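Aminoglycoside 6-adenylyltransferase (Bacillus subtilis, PDB 2PBE) transfers the nucleotidyl group of ATP or GTP to the O-6 position of streptomycin or streptidine, giving bacterial resistance to streptomycin. Local coordinates at residues 161-172 with 241-252. Residues are numbered along the deposited sequence; the frame is centred on the assembly and turned at random.
Sequences FWMVSTYVVKGL and MWKSLFTCYALF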
ATOM      1  N   PHE A 161       0.764  18.433   2.528  1.00 24.27           N
ATOM      2  CA  PHE A 161       0.251  18.515   1.167  1.00 22.23           C
ATOM      3  C   PHE A 161       0.210  19.953   0.664  1.00 22.62           C
ATOM      4  O   PHE A 161       0.877  20.304  -0.298  1.00 22.94           O
ATOM      5  CB  PHE A 161      -1.163  17.967   1.083  1.00 21.16           C
ATOM      6  CG  PHE A 161      -1.754  18.046  -0.296  1.00 19.46           C
ATOM      7  CD1 PHE A 161      -1.421  17.078  -1.254  1.00 17.40           C
ATOM      8  CD2 PHE A 161      -2.604  19.104  -0.663  1.00 19.31           C
ATOM      9  CE1 PHE A 161      -1.924  17.149  -2.573  1.00 15.55           C
ATOM     10  CE2 PHE A 161      -3.121  19.195  -1.985  1.00 18.30           C
ATOM     11  CZ  PHE A 161      -2.769  18.199  -2.941  1.00 17.39           C
ATOM     12  N   TRP A 162      -0.592  20.778   1.327  1.00 23.76           N
ATOM     13  CA  TRP A 162      -0.733  22.158   0.911  1.00 24.74           C
ATOM     14  C   TRP A 162       0.527  22.996   1.050  1.00 25.72           C
ATOM     15  O   TRP A 162       0.786  23.858   0.201  1.00 25.62           O
ATOM     16  CB  TRP A 162      -1.903  22.794   1.649  1.00 24.86           C
ATOM     17  CG  TRP A 162      -3.193  22.125   1.323  1.00 23.74           C
ATOM     18  CD1 TRP A 162      -3.829  21.167   2.070  1.00 23.46           C
ATOM     19  CD2 TRP A 162      -3.978  22.300   0.145  1.00 23.05           C
ATOM     20  NE1 TRP A 162      -4.966  20.733   1.427  1.00 23.39           N
ATOM     21  CE2 TRP A 162      -5.087  21.405   0.244  1.00 23.75           C
ATOM     22  CE3 TRP A 162      -3.861  23.125  -0.994  1.00 23.22           C
ATOM     23  CZ2 TRP A 162      -6.092  21.300  -0.756  1.00 23.73           C
ATOM     24  CZ3 TRP A 162      -4.868  23.028  -2.017  1.00 25.19           C
ATOM     25  CH2 TRP A 162      -5.971  22.111  -1.877  1.00 24.75           C
HETATM   26  N   MSE A 163       1.315  22.753   2.094  1.00 26.70           N
HETATM   27  CA  MSE A 163       2.528  23.533   2.264  1.00 28.36           C
HETATM   28  C   MSE A 163       3.528  23.287   1.159  1.00 28.45           C
HETATM   29  O   MSE A 163       3.955  24.229   0.492  1.00 27.98           O
HETATM   30  CB  MSE A 163       3.179  23.247   3.616  1.00 34.19           C
HETATM   31  CG  MSE A 163       4.429  24.103   3.910  1.00 40.84           C
HETATM   32 SE   MSE A 163       4.131  26.055   3.932  1.00 54.68          SE
HETATM   33  CE  MSE A 163       3.776  26.354   5.826  1.00 47.01           C
ATOM     34  N   VAL A 164       3.909  22.034   0.961  1.00 27.77           N
ATOM     35  CA  VAL A 164       4.885  21.717  -0.054  1.00 29.07           C
ATOM     36  C   VAL A 164       4.309  22.099  -1.411  1.00 30.29           C
ATOM     37  O   VAL A 164       5.033  22.378  -2.376  1.00 30.25           O
ATOM     38  CB  VAL A 164       5.227  20.239  -0.016  1.00 29.41           C
ATOM     39  CG1 VAL A 164       6.158  19.880  -1.161  1.00 28.95           C
ATOM     40  CG2 VAL A 164       5.875  19.916   1.329  1.00 28.36           C
ATOM     41  N   SER A 165       2.987  22.122  -1.465  1.00 30.46           N
ATOM     42  CA  SER A 165       2.298  22.469  -2.686  1.00 30.66           C
ATOM     43  C   SER A 165       2.678  23.876  -3.159  1.00 32.17           C
ATOM     44  O   SER A 165       2.767  24.129  -4.370  1.00 32.83           O
ATOM     45  CB  SER A 165       0.795  22.388  -2.450  1.00 30.53           C
ATOM     46  OG  SER A 165       0.108  22.615  -3.647  1.00 32.08           O
ATOM     47  N   THR A 166       2.908  24.787  -2.212  1.00 31.73           N
ATOM     48  CA  THR A 166       3.286  26.163  -2.556  1.00 31.32           C
ATOM     49  C   THR A 166       4.675  26.226  -3.180  1.00 32.19           C
ATOM     50  O   THR A 166       5.012  27.188  -3.877  1.00 30.79           O
ATOM     51  CB  THR A 166       3.308  27.100  -1.346  1.00 30.82           C
ATOM     52  OG1 THR A 166       4.355  26.702  -0.458  1.00 32.09           O
ATOM     53  CG2 THR A 166       1.980  27.085  -0.633  1.00 30.23           C
ATOM     54  N   TYR A 167       5.489  25.216  -2.891  1.00 33.41           N
ATOM     55  CA  TYR A 167       6.829  25.165  -3.448  1.00 33.18           C
ATOM     56  C   TYR A 167       6.693  24.915  -4.942  1.00 32.92           C
ATOM     57  O   TYR A 167       7.454  25.449  -5.734  1.00 34.61           O
ATOM     58  CB  TYR A 167       7.640  24.054  -2.788  1.00 34.29           C
ATOM     59  CG  TYR A 167       7.976  24.250  -1.304  1.00 35.81           C
ATOM     60  CD1 TYR A 167       7.285  25.196  -0.487  1.00 36.21           C
ATOM     61  CD2 TYR A 167       8.971  23.444  -0.694  1.00 37.05           C
ATOM     62  CE1 TYR A 167       7.581  25.330   0.910  1.00 38.71           C
ATOM     63  CE2 TYR A 167       9.281  23.574   0.704  1.00 38.27           C
ATOM     64  CZ  TYR A 167       8.579  24.516   1.489  1.00 39.20           C
ATOM     65  OH  TYR A 167       8.866  24.617   2.826  1.00 40.56           O
ATOM     66  N   VAL A 168       5.691  24.126  -5.318  1.00 31.52           N
ATOM     67  CA  VAL A 168       5.439  23.809  -6.724  1.00 30.67           C
ATOM     68  C   VAL A 168       4.925  25.057  -7.450  1.00 32.11           C
ATOM     69  O   VAL A 168       5.227  25.301  -8.627  1.00 31.35           O
ATOM     70  CB  VAL A 168       4.387  22.656  -6.852  1.00 29.09           C
ATOM     71  CG1 VAL A 168       4.185  22.260  -8.310  1.00 25.46           C
ATOM     72  CG2 VAL A 168       4.855  21.445  -6.030  1.00 26.38           C
ATOM     73  N   VAL A 169       4.143  25.849  -6.736  1.00 32.26           N
ATOM     74  CA  VAL A 169       3.607  27.065  -7.303  1.00 34.14           C
ATOM     75  C   VAL A 169       4.759  28.036  -7.596  1.00 36.06           C
ATOM     76  O   VAL A 169       4.888  28.534  -8.726  1.00 35.31           O
ATOM     77  CB  VAL A 169       2.594  27.705  -6.325  1.00 33.46           C
ATOM     78  CG1 VAL A 169       2.163  29.072  -6.817  1.00 34.06           C
ATOM     79  CG2 VAL A 169       1.376  26.801  -6.193  1.00 32.02           C
ATOM     80  N   LYS A 170       5.568  28.307  -6.567  1.00 38.27           N
ATOM     81  CA  LYS A 170       6.726  29.199  -6.661  1.00 40.52           C
ATOM     82  C   LYS A 170       7.685  28.710  -7.725  1.00 41.16           C
ATOM     83  O   LYS A 170       8.352  29.506  -8.382  1.00 42.86           O
ATOM     84  CB  LYS A 170       7.497  29.249  -5.345  1.00 43.54           C
ATOM     85  CG  LYS A 170       6.757  29.861  -4.156  1.00 48.09           C
ATOM     86  CD  LYS A 170       7.778  30.136  -3.049  1.00 52.84           C
ATOM     87  CE  LYS A 170       7.143  30.740  -1.827  1.00 53.04           C
ATOM     88  NZ  LYS A 170       6.498  29.716  -0.935  1.00 55.81           N
ATOM     89  N   GLY A 171       7.782  27.391  -7.864  1.00 40.26           N
ATOM     90  CA  GLY A 171       8.661  26.811  -8.863  1.00 38.47           C
ATOM     91  C   GLY A 171       8.227  27.174 -10.270  1.00 38.11           C
ATOM     92  O   GLY A 171       9.041  27.588 -11.097  1.00 37.65           O
ATOM     93  N   LEU A 172       6.934  27.041 -10.539  1.00 38.73           N
ATOM     94  CA  LEU A 172       6.381  27.346 -11.849  1.00 38.85           C
ATOM     95  C   LEU A 172       6.320  28.843 -12.142  1.00 40.48           C
ATOM     96  O   LEU A 172       6.391  29.248 -13.303  1.00 41.42           O
ATOM     97  CB  LEU A 172       4.989  26.745 -11.974  1.00 38.26           C
ATOM     98  CG  LEU A 172       4.867  25.222 -11.871  1.00 39.71           C
ATOM     99  CD1 LEU A 172       3.393  24.830 -11.932  1.00 39.30           C
ATOM    100  CD2 LEU A 172       5.642  24.547 -12.985  1.00 37.40           C
HETATM  101  N   MSE A 241       2.122  21.400 -16.103  1.00 36.36           N
HETATM  102  CA  MSE A 241       2.447  21.250 -14.700  1.00 37.55           C
HETATM  103  C   MSE A 241       1.386  21.880 -13.817  1.00 35.02           C
HETATM  104  O   MSE A 241       1.006  21.285 -12.807  1.00 34.67           O
HETATM  105  CB  MSE A 241       3.806  21.879 -14.414  1.00 43.72           C
HETATM  106  CG  MSE A 241       4.961  20.910 -14.586  1.00 49.78           C
HETATM  107 SE   MSE A 241       4.790  19.359 -13.385  1.00 61.30          SE
HETATM  108  CE  MSE A 241       5.457  20.154 -11.739  1.00 57.09           C
ATOM    109  N   TRP A 242       0.921  23.066 -14.184  1.00 31.86           N
ATOM    110  CA  TRP A 242      -0.111  23.739 -13.410  1.00 31.49           C
ATOM    111  C   TRP A 242      -1.324  22.823 -13.375  1.00 31.62           C
ATOM    112  O   TRP A 242      -2.003  22.708 -12.353  1.00 32.28           O
ATOM    113  CB  TRP A 242      -0.496  25.076 -14.052  1.00 30.38           C
ATOM    114  CG  TRP A 242       0.435  26.223 -13.766  1.00 29.00           C
ATOM    115  CD1 TRP A 242       1.296  26.829 -14.654  1.00 28.42           C
ATOM    116  CD2 TRP A 242       0.575  26.928 -12.533  1.00 28.39           C
ATOM    117  NE1 TRP A 242       1.961  27.868 -14.052  1.00 26.46           N
ATOM    118  CE2 TRP A 242       1.549  27.964 -12.749  1.00 28.30           C
ATOM    119  CE3 TRP A 242      -0.019  26.799 -11.257  1.00 26.92           C
ATOM    120  CZ2 TRP A 242       1.945  28.870 -11.733  1.00 27.42           C
ATOM    121  CZ3 TRP A 242       0.370  27.704 -10.230  1.00 27.58           C
ATOM    122  CH2 TRP A 242       1.356  28.734 -10.487  1.00 28.08           C
ATOM    123  N   LYS A 243      -1.583  22.181 -14.513  1.00 31.00           N
ATOM    124  CA  LYS A 243      -2.707  21.266 -14.652  1.00 30.42           C
ATOM    125  C   LYS A 243      -2.534  20.085 -13.691  1.00 29.35           C
ATOM    126  O   LYS A 243      -3.439  19.774 -12.918  1.00 29.02           O
ATOM    127  CB  LYS A 243      -2.788  20.801 -16.113  1.00 32.11           C
ATOM    128  CG  LYS A 243      -4.000  19.932 -16.456  1.00 36.18           C
ATOM    129  CD  LYS A 243      -4.210  19.782 -17.968  1.00 37.94           C
ATOM    130  CE  LYS A 243      -3.068  19.076 -18.691  1.00 38.97           C
ATOM    131  NZ  LYS A 243      -3.430  18.848 -20.135  1.00 39.13           N
ATOM    132  N   SER A 244      -1.376  19.446 -13.720  1.00 29.35           N
ATOM    133  CA  SER A 244      -1.113  18.321 -12.832  1.00 30.41           C
ATOM    134  C   SER A 244      -1.352  18.728 -11.380  1.00 30.08           C
ATOM    135  O   SER A 244      -1.985  18.002 -10.629  1.00 30.08           O
ATOM    136  CB  SER A 244       0.331  17.845 -12.982  1.00 30.71           C
ATOM    137  OG  SER A 244       0.521  17.143 -14.196  1.00 32.74           O
ATOM    138  N   LEU A 245      -0.842  19.898 -11.001  1.00 30.23           N
ATOM    139  CA  LEU A 245      -0.978  20.407  -9.632  1.00 28.92           C
ATOM    140  C   LEU A 245      -2.415  20.670  -9.241  1.00 28.25           C
ATOM    141  O   LEU A 245      -2.859  20.273  -8.161  1.00 26.30           O
ATOM    142  CB  LEU A 245      -0.172  21.699  -9.464  1.00 29.80           C
ATOM    143  CG  LEU A 245      -0.280  22.311  -8.063  1.00 30.99           C
ATOM    144  CD1 LEU A 245       0.412  21.423  -7.039  1.00 30.64           C
ATOM    145  CD2 LEU A 245       0.347  23.689  -8.082  1.00 33.04           C
ATOM    146  N   PHE A 246      -3.140  21.370 -10.105  1.00 27.96           N
ATOM    147  CA  PHE A 246      -4.531  21.649  -9.799  1.00 28.00           C
ATOM    148  C   PHE A 246      -5.322  20.358  -9.722  1.00 27.94           C
ATOM    149  O   PHE A 246      -6.275  20.267  -8.952  1.00 28.16           O
ATOM    150  CB  PHE A 246      -5.153  22.583 -10.830  1.00 28.71           C
ATOM    151  CG  PHE A 246      -4.560  23.968 -10.834  1.00 31.03           C
ATOM    152  CD1 PHE A 246      -4.054  24.555  -9.652  1.00 30.14           C
ATOM    153  CD2 PHE A 246      -4.555  24.721 -12.018  1.00 31.45           C
ATOM    154  CE1 PHE A 246      -3.547  25.891  -9.660  1.00 31.43           C
ATOM    155  CE2 PHE A 246      -4.057  26.051 -12.050  1.00 31.97           C
ATOM    156  CZ  PHE A 246      -3.551  26.636 -10.867  1.00 32.09           C
ATOM    157  N   THR A 247      -4.921  19.370 -10.514  1.00 26.46           N
ATOM    158  CA  THR A 247      -5.599  18.077 -10.513  1.00 26.60           C
ATOM    159  C   THR A 247      -5.406  17.423  -9.137  1.00 26.69           C
ATOM    160  O   THR A 247      -6.349  16.866  -8.587  1.00 27.71           O
ATOM    161  CB  THR A 247      -5.081  17.183 -11.679  1.00 27.12           C
ATOM    162  OG1 THR A 247      -5.467  17.784 -12.921  1.00 26.65           O
ATOM    163  CG2 THR A 247      -5.661  15.755 -11.607  1.00 23.63           C
ATOM    164  N   CYS A 248      -4.198  17.507  -8.586  1.00 26.07           N
ATOM    165  CA  CYS A 248      -3.924  16.972  -7.257  1.00 26.31           C
ATOM    166  C   CYS A 248      -4.787  17.725  -6.242  1.00 26.65           C
ATOM    167  O   CYS A 248      -5.285  17.145  -5.277  1.00 25.28           O
ATOM    168  CB  CYS A 248      -2.453  17.143  -6.907  1.00 28.29           C
ATOM    169  SG  CYS A 248      -1.352  16.140  -7.939  1.00 34.02           S
ATOM    170  N   TYR A 249      -4.960  19.024  -6.467  1.00 26.82           N
ATOM    171  CA  TYR A 249      -5.790  19.860  -5.597  1.00 27.93           C
ATOM    172  C   TYR A 249      -7.199  19.298  -5.531  1.00 27.96           C
ATOM    173  O   TYR A 249      -7.721  18.996  -4.450  1.00 29.10           O
ATOM    174  CB  TYR A 249      -5.874  21.303  -6.137  1.00 29.06           C
ATOM    175  CG  TYR A 249      -4.728  22.204  -5.735  1.00 29.06           C
ATOM    176  CD1 TYR A 249      -3.485  21.655  -5.318  1.00 29.54           C
ATOM    177  CD2 TYR A 249      -4.868  23.615  -5.758  1.00 28.55           C
ATOM    178  CE1 TYR A 249      -2.418  22.478  -4.934  1.00 29.93           C
ATOM    179  CE2 TYR A 249      -3.787  24.470  -5.361  1.00 29.82           C
ATOM    180  CZ  TYR A 249      -2.563  23.885  -4.950  1.00 31.60           C
ATOM    181  OH  TYR A 249      -1.502  24.671  -4.547  1.00 32.40           O
ATOM    182  N   ALA A 250      -7.795  19.165  -6.713  1.00 26.48           N
ATOM    183  CA  ALA A 250      -9.149  18.657  -6.860  1.00 24.40           C
ATOM    184  C   ALA A 250      -9.316  17.319  -6.165  1.00 24.50           C
ATOM    185  O   ALA A 250     -10.272  17.108  -5.425  1.00 24.65           O
ATOM    186  CB  ALA A 250      -9.476  18.528  -8.331  1.00 24.55           C
ATOM    187  N   LEU A 251      -8.370  16.410  -6.392  1.00 23.40           N
ATOM    188  CA  LEU A 251      -8.446  15.096  -5.785  1.00 23.30           C
ATOM    189  C   LEU A 251      -8.176  15.091  -4.292  1.00 24.26           C
ATOM    190  O   LEU A 251      -8.739  14.275  -3.569  1.00 24.51           O
ATOM    191  CB  LEU A 251      -7.495  14.144  -6.487  1.00 22.85           C
ATOM    192  CG  LEU A 251      -8.003  13.710  -7.862  1.00 22.84           C
ATOM    193  CD1 LEU A 251      -6.935  12.939  -8.599  1.00 22.99           C
ATOM    194  CD2 LEU A 251      -9.264  12.850  -7.696  1.00 23.82           C
ATOM    195  N   PHE A 252      -7.326  16.000  -3.824  1.00 24.36           N
ATOM    196  CA  PHE A 252      -7.023  16.022  -2.399  1.00 24.74           C
ATOM    197  C   PHE A 252      -8.201  16.520  -1.598  1.00 24.95           C
ATOM    198  O   PHE A 252      -8.423  16.065  -0.480  1.00 23.82           O
ATOM    199  CB  PHE A 252      -5.813  16.911  -2.079  1.00 24.96           C
ATOM    200  CG  PHE A 252      -5.168  16.565  -0.771  1.00 24.34           C
ATOM    201  CD1 PHE A 252      -4.423  15.383  -0.654  1.00 24.71           C
ATOM    202  CD2 PHE A 252      -5.324  17.390   0.358  1.00 24.46           C
ATOM    203  CE1 PHE A 252      -3.821  15.007   0.590  1.00 26.31           C
ATOM    204  CE2 PHE A 252      -4.730  17.037   1.626  1.00 25.75           C
ATOM    205  CZ  PHE A 252      -3.976  15.836   1.735  1.00 25.63           C
TER
HETATM  206  O   HOH W   1       3.680  29.816 -15.250  1.00 36.22           O
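Two antiparallel helices of the C-terminal helical bundle meet through an aromatic cluster of Phe161, Trp162, Tyr249 and Phe252. The rings of Phe161 and Phe252 lie face to face, centroids 3.7 Å apart and planes only 4° from parallel, the two side chains sliding past each other in opposite directions. In both, CG stands anti to the backbone N, and each CB lies over the face of the partner's ring, adding a CH-pi contact at each end of the overlap. Trp162 comes in edge-on: its CZ3 sits over the centre of one Tyr249 face, 3.5 Å above the ring plane, with the two planes at 54°. At the rim of the tyrosine, Ser165 OG lies near the ring plane and pairs with Tyr249 OH at 2.8 Å, a hydrogen bond whose details are doubtful because the serine oxygen is modelled too close to the ring; either hydroxyl could donate.

Segments 161-172 of helix 151-173 and 241-252 of helix 238-263 run at 162°, their axes 10.8 Å apart at closest approach, within a bundle where helix 177-204 packs against Phe161, Met241 and Phe252, and helix 270-283 against Trp162, Val169 and Tyr249. Past the tyrosine the interface turns aliphatic. Val168 and Leu245 meet tip to tip, CG1 of the valine 4.1 Å from CD1 of the leucine, while Val169 sets CG2 against Leu245 CD2 and CG1 at the edge of the Trp242 indole. Leu172 divides its two methyls between Trp242 and Met241: its CD1 stands over the five-membered ring of Trp242, 3.6 Å from the centroid, and its CD2 packs on Met241 CB, 3.5 Å away. A water in the indole plane accepts from Trp242 NE1 at 2.9 Å and donates weakly to Leu172 O.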